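Local coordinates for protein origin of replication complex subunit 1B (Arabidopsis thaliana, PDB 5HH7) that serves as a subunit of the origin recognition complex in DNA replication and reads the histone H3 tail through its BAH-PHD cassette, at residues F26-R37 / I183-V194. Residues are numbered along the deposited sequence; the frame is centred on the assembly and turned at random.
Sequences FEIGDDVYVKRR and IEMECILRHCSV
His-191 NE2 donates to Asp-30 OD2 over 2.9 Å, a His-carboxylate hydrogen bond that illustrates how a single oxygen can tie a turn to a neighbouring strand. Asp-30 OD2 lies close to the plane of the imidazole, at its edge, while the carboxylate plane is turned 76° from the ring and OD2 is met from above it. The backbone N of Glu-27 reaches the same oxygen from the opposite face, across the type II turn 27-30. With CG anti to the carbonyl carbon (chi1 -75°), the imidazole lies nearly parallel to the Phe-26 ring but slid aside, the centroids 4.7 Å apart. Ile-188 CD1 sits over one face of the Phe-26 ring, while Met-185 CE comes within 3.5 Å of Phe-26 CD2.

Strand 31-34 adds antiparallel to strand 188-194 of the BAH domain, joining its sheet, with a beta bulge between Val-32 and Val-34; Tyr-33 exchanges backbone bonds with Arg-190 O and Leu-189 N. Cys-192 CB lies over one face of the Tyr-33 ring in a CH-pi contact, 4.0 Å from the centroid, while the tyrosine hydroxyl bonds to Asp-209. At the far end, Arg-37 NE meets Glu-184 OE2 at 2.9 Å, on the syn side, and Arg-37 NH2 approaches Glu-186 OE1 in a weaker, bent bond; Cys-187 SG lies over the guanidinium face.

Two donors gripping OD2 from opposite faces probably help hold the Asp-30 carboxylate in its rotation and would favour its ionised form, whereas the exposed, poorly ordered Arg-37 probably gives a more yielding electrostatic link.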
loop_
_atom_site.group_PDB
_atom_site.type_symbol
_atom_site.label_atom_id
_atom_site.label_comp_id
_atom_site.label_asym_id
_atom_site.label_seq_id
_atom_site.Cartn_x
_atom_site.Cartn_y
_atom_site.Cartn_z
ATOM N N PHE A 26 1.897 -2.099 17.356
ATOM C CA PHE A 26 2.898 -1.865 16.323
ATOM C C PHE A 26 4.196 -2.570 16.695
ATOM O O PHE A 26 4.620 -2.536 17.847
ATOM C CB PHE A 26 3.140 -0.366 16.124
ATOM C CG PHE A 26 1.945 0.374 15.591
ATOM C CD1 PHE A 26 1.730 0.477 14.227
ATOM C CD2 PHE A 26 1.036 0.962 16.454
ATOM C CE1 PHE A 26 0.630 1.157 13.734
ATOM C CE2 PHE A 26 -0.066 1.641 15.967
ATOM C CZ PHE A 26 -0.269 1.738 14.607
ATOM N N GLU A 27 4.818 -3.208 15.709
ATOM C CA GLU A 27 5.995 -4.031 15.948
ATOM C C GLU A 27 7.072 -3.710 14.918
ATOM O O GLU A 27 6.761 -3.324 13.793
ATOM C CB GLU A 27 5.606 -5.510 15.872
ATOM C CG GLU A 27 6.728 -6.491 16.156
ATOM C CD GLU A 27 6.215 -7.904 16.376
ATOM O OE1 GLU A 27 5.001 -8.131 16.195
ATOM O OE2 GLU A 27 7.025 -8.784 16.734
ATOM N N ILE A 28 8.335 -3.849 15.311
ATOM C CA ILE A 28 9.442 -3.695 14.375
ATOM C C ILE A 28 9.217 -4.599 13.169
ATOM O O ILE A 28 8.936 -5.788 13.318
ATOM C CB ILE A 28 10.792 -4.053 15.028
ATOM C CG1 ILE A 28 11.120 -3.072 16.154
ATOM C CG2 ILE A 28 11.904 -4.058 13.988
ATOM C CD1 ILE A 28 12.384 -3.422 16.922
ATOM N N GLY A 29 9.318 -4.024 11.976
ATOM C CA GLY A 29 9.119 -4.782 10.755
ATOM C C GLY A 29 7.743 -4.575 10.151
ATOM O O GLY A 29 7.500 -4.964 9.009
ATOM N N ASP A 30 6.840 -3.971 10.919
ATOM C CA ASP A 30 5.517 -3.628 10.404
ATOM C C ASP A 30 5.629 -2.592 9.291
ATOM O O ASP A 30 6.557 -1.790 9.274
ATOM C CB ASP A 30 4.618 -3.066 11.510
ATOM C CG ASP A 30 4.047 -4.145 12.414
ATOM O OD1 ASP A 30 4.300 -5.342 12.161
ATOM O OD2 ASP A 30 3.327 -3.786 13.372
ATOM N N ASP A 31 4.671 -2.619 8.371
ATOM C CA ASP A 31 4.560 -1.604 7.330
ATOM C C ASP A 31 3.343 -0.729 7.624
ATOM O O ASP A 31 2.280 -1.240 7.987
ATOM C CB ASP A 31 4.424 -2.274 5.962
ATOM C CG ASP A 31 5.623 -3.143 5.619
ATOM O OD1 ASP A 31 6.760 -2.624 5.642
ATOM O OD2 ASP A 31 5.430 -4.348 5.347
ATOM N N VAL A 32 3.494 0.587 7.480
ATOM C CA VAL A 32 2.425 1.523 7.818
ATOM C C VAL A 32 2.307 2.676 6.824
ATOM O O VAL A 32 3.296 3.084 6.211
ATOM C CB VAL A 32 2.634 2.141 9.227
ATOM C CG1 VAL A 32 2.358 1.119 10.327
ATOM C CG2 VAL A 32 4.039 2.712 9.360
ATOM N N TYR A 33 1.089 3.192 6.672
ATOM C CA TYR A 33 0.871 4.461 5.990
ATOM C C TYR A 33 1.231 5.577 6.956
ATOM O O TYR A 33 0.928 5.491 8.152
ATOM C CB TYR A 33 -0.596 4.637 5.601
ATOM C CG TYR A 33 -1.129 3.729 4.515
ATOM C CD1 TYR A 33 -0.721 3.870 3.194
ATOM C CD2 TYR A 33 -2.088 2.767 4.802
ATOM C CE1 TYR A 33 -1.232 3.052 2.193
ATOM C CE2 TYR A 33 -2.606 1.949 3.814
ATOM C CZ TYR A 33 -2.178 2.098 2.512
ATOM O OH TYR A 33 -2.699 1.283 1.536
ATOM N N VAL A 34 1.863 6.629 6.443
ATOM C CA VAL A 34 2.251 7.760 7.280
ATOM C C VAL A 34 1.835 9.106 6.688
ATOM O O VAL A 34 1.995 9.357 5.488
ATOM C CB VAL A 34 3.772 7.779 7.558
ATOM C CG1 VAL A 34 4.149 8.979 8.424
ATOM C CG2 VAL A 34 4.210 6.480 8.229
ATOM N N LYS A 35 1.289 9.963 7.544
ATOM C CA LYS A 35 1.017 11.347 7.194
ATOM C C LYS A 35 1.959 12.235 7.995
ATOM O O LYS A 35 1.741 12.463 9.186
ATOM C CB LYS A 35 -0.434 11.697 7.521
ATOM C CG LYS A 35 -0.778 13.182 7.426
ATOM C CD LYS A 35 -0.737 13.668 6.000
ATOM C CE LYS A 35 -1.944 14.528 5.644
ATOM N NZ LYS A 35 -1.937 15.888 6.266
ATOM N N ARG A 36 3.006 12.730 7.346
ATOM C CA ARG A 36 4.016 13.526 8.037
ATOM C C ARG A 36 3.489 14.907 8.433
ATOM O O ARG A 36 2.574 15.439 7.802
ATOM C CB ARG A 36 5.280 13.652 7.182
ATOM C CG ARG A 36 5.931 12.315 6.840
ATOM C CD ARG A 36 7.277 12.498 6.146
ATOM N NE ARG A 36 8.279 13.110 7.016
ATOM C CZ ARG A 36 9.566 13.233 6.705
ATOM N NH1 ARG A 36 10.018 12.780 5.542
ATOM N NH2 ARG A 36 10.406 13.807 7.557
ATOM N N ARG A 37 4.075 15.473 9.485
ATOM C CA ARG A 37 3.660 16.773 10.011
ATOM C C ARG A 37 3.687 17.860 8.945
ATOM O O ARG A 37 2.825 18.740 8.911
ATOM C CB ARG A 37 4.566 17.197 11.169
ATOM C CG ARG A 37 4.445 16.350 12.414
ATOM C CD ARG A 37 3.039 16.401 12.975
ATOM N NE ARG A 37 3.003 15.953 14.362
ATOM C CZ ARG A 37 1.888 15.694 15.035
ATOM N NH1 ARG A 37 0.707 15.826 14.447
ATOM N NH2 ARG A 37 1.958 15.295 16.297
ATOM N N ILE A 183 9.897 9.801 13.277
ATOM C CA ILE A 183 8.510 10.185 13.063
ATOM C C ILE A 183 7.695 9.856 14.307
ATOM O O ILE A 183 7.808 8.763 14.854
ATOM C CB ILE A 183 7.914 9.415 11.864
ATOM C CG1 ILE A 183 8.621 9.800 10.561
ATOM C CG2 ILE A 183 6.418 9.662 11.750
ATOM C CD1 ILE A 183 8.228 11.162 10.025
ATOM N N GLU A 184 6.883 10.803 14.764
ATOM C CA GLU A 184 6.007 10.553 15.903
ATOM C C GLU A 184 4.975 9.493 15.531
ATOM O O GLU A 184 4.448 9.500 14.418
ATOM C CB GLU A 184 5.308 11.842 16.335
ATOM C CG GLU A 184 6.242 12.884 16.923
ATOM C CD GLU A 184 5.717 14.297 16.758
ATOM O OE1 GLU A 184 5.707 15.050 17.755
ATOM O OE2 GLU A 184 5.324 14.657 15.628
ATOM N N MET A 185 4.688 8.583 16.459
ATOM C CA MET A 185 3.718 7.519 16.205
ATOM C C MET A 185 2.329 8.082 15.923
ATOM O O MET A 185 1.501 7.428 15.290
ATOM C CB MET A 185 3.662 6.531 17.374
ATOM C CG MET A 185 4.888 5.638 17.495
ATOM S SD MET A 185 4.595 4.202 18.549
ATOM C CE MET A 185 3.546 3.213 17.488
ATOM N N GLU A 186 2.089 9.302 16.392
ATOM C CA GLU A 186 0.847 10.013 16.117
ATOM C C GLU A 186 0.649 10.234 14.615
ATOM O O GLU A 186 -0.477 10.398 14.145
ATOM C CB GLU A 186 0.850 11.356 16.852
ATOM C CG GLU A 186 -0.443 12.143 16.741
ATOM C CD GLU A 186 -0.314 13.549 17.295
ATOM O OE1 GLU A 186 0.578 13.778 18.139
ATOM O OE2 GLU A 186 -1.097 14.428 16.875
ATOM N N CYS A 187 1.749 10.228 13.866
ATOM C CA CYS A 187 1.694 10.455 12.423
ATOM C C CYS A 187 1.357 9.198 11.624
ATOM O O CYS A 187 1.126 9.272 10.416
ATOM C CB CYS A 187 3.013 11.048 11.924
ATOM S SG CYS A 187 3.391 12.661 12.630
ATOM N N ILE A 188 1.344 8.050 12.290
ATOM C CA ILE A 188 0.967 6.800 11.639
ATOM C C ILE A 188 -0.537 6.773 11.406
ATOM O O ILE A 188 -1.311 7.044 12.319
ATOM C CB ILE A 188 1.348 5.577 12.493
ATOM C CG1 ILE A 188 2.868 5.477 12.646
ATOM C CG2 ILE A 188 0.778 4.297 11.881
ATOM C CD1 ILE A 188 3.306 4.421 13.649
ATOM N N LEU A 189 -0.946 6.453 10.182
ATOM C CA LEU A 189 -2.365 6.342 9.865
ATOM C C LEU A 189 -2.880 4.957 10.241
ATOM O O LEU A 189 -3.687 4.817 11.158
ATOM C CB LEU A 189 -2.616 6.634 8.383
ATOM C CG LEU A 189 -2.400 8.093 7.976
ATOM C CD1 LEU A 189 -2.525 8.267 6.468
ATOM C CD2 LEU A 189 -3.388 8.996 8.710
ATOM N N ARG A 190 -2.404 3.939 9.532
ATOM C CA ARG A 190 -2.720 2.552 9.867
ATOM C C ARG A 190 -1.788 1.614 9.114
ATOM O O ARG A 190 -1.004 2.056 8.273
ATOM C CB ARG A 190 -4.183 2.222 9.553
ATOM C CG ARG A 190 -4.638 2.629 8.159
ATOM C CD ARG A 190 -6.132 2.354 7.967
ATOM N NE ARG A 190 -6.581 2.612 6.601
ATOM C CZ ARG A 190 -6.433 1.755 5.595
ATOM N NH1 ARG A 190 -5.842 0.587 5.800
ATOM N NH2 ARG A 190 -6.869 2.069 4.383
ATOM N N HIS A 191 -1.868 0.325 9.424
ATOM C CA HIS A 191 -1.034 -0.668 8.755
ATOM C C HIS A 191 -1.384 -0.821 7.280
ATOM O O HIS A 191 -2.535 -0.661 6.875
ATOM C CB HIS A 191 -1.171 -2.037 9.428
ATOM C CG HIS A 191 -0.445 -2.154 10.731
ATOM N ND1 HIS A 191 -1.051 -1.916 11.947
ATOM C CD2 HIS A 191 0.835 -2.499 11.012
ATOM C CE1 HIS A 191 -0.175 -2.103 12.917
ATOM N NE2 HIS A 191 0.978 -2.459 12.377
ATOM N N CYS A 192 -0.370 -1.129 6.477
ATOM C CA CYS A 192 -0.594 -1.708 5.161
ATOM C C CYS A 192 0.160 -3.033 5.140
ATOM O O CYS A 192 0.839 -3.374 6.109
ATOM C CB CYS A 192 -0.138 -0.771 4.035
ATOM S SG CYS A 192 1.610 -0.301 4.060
ATOM N N SER A 193 0.033 -3.790 4.060
ATOM C CA SER A 193 0.713 -5.077 3.985
ATOM C C SER A 193 1.600 -5.161 2.750
ATOM O O SER A 193 1.111 -5.215 1.622
ATOM C CB SER A 193 -0.294 -6.226 4.003
ATOM O OG SER A 193 0.361 -7.459 4.245
ATOM N N VAL A 194 2.909 -5.167 2.970
ATOM C CA VAL A 194 3.864 -5.198 1.870
ATOM C C VAL A 194 4.424 -6.606 1.696
ATOM O O VAL A 194 4.997 -7.171 2.625
ATOM C CB VAL A 194 5.013 -4.208 2.102
ATOM C CG1 VAL A 194 5.986 -4.268 0.951
ATOM C CG2 VAL A 194 4.465 -2.796 2.260
HETATM O O HOH W 1 2.446 -4.350 8.378
HETATM O O HOH W 2 3.609 -5.888 5.908
#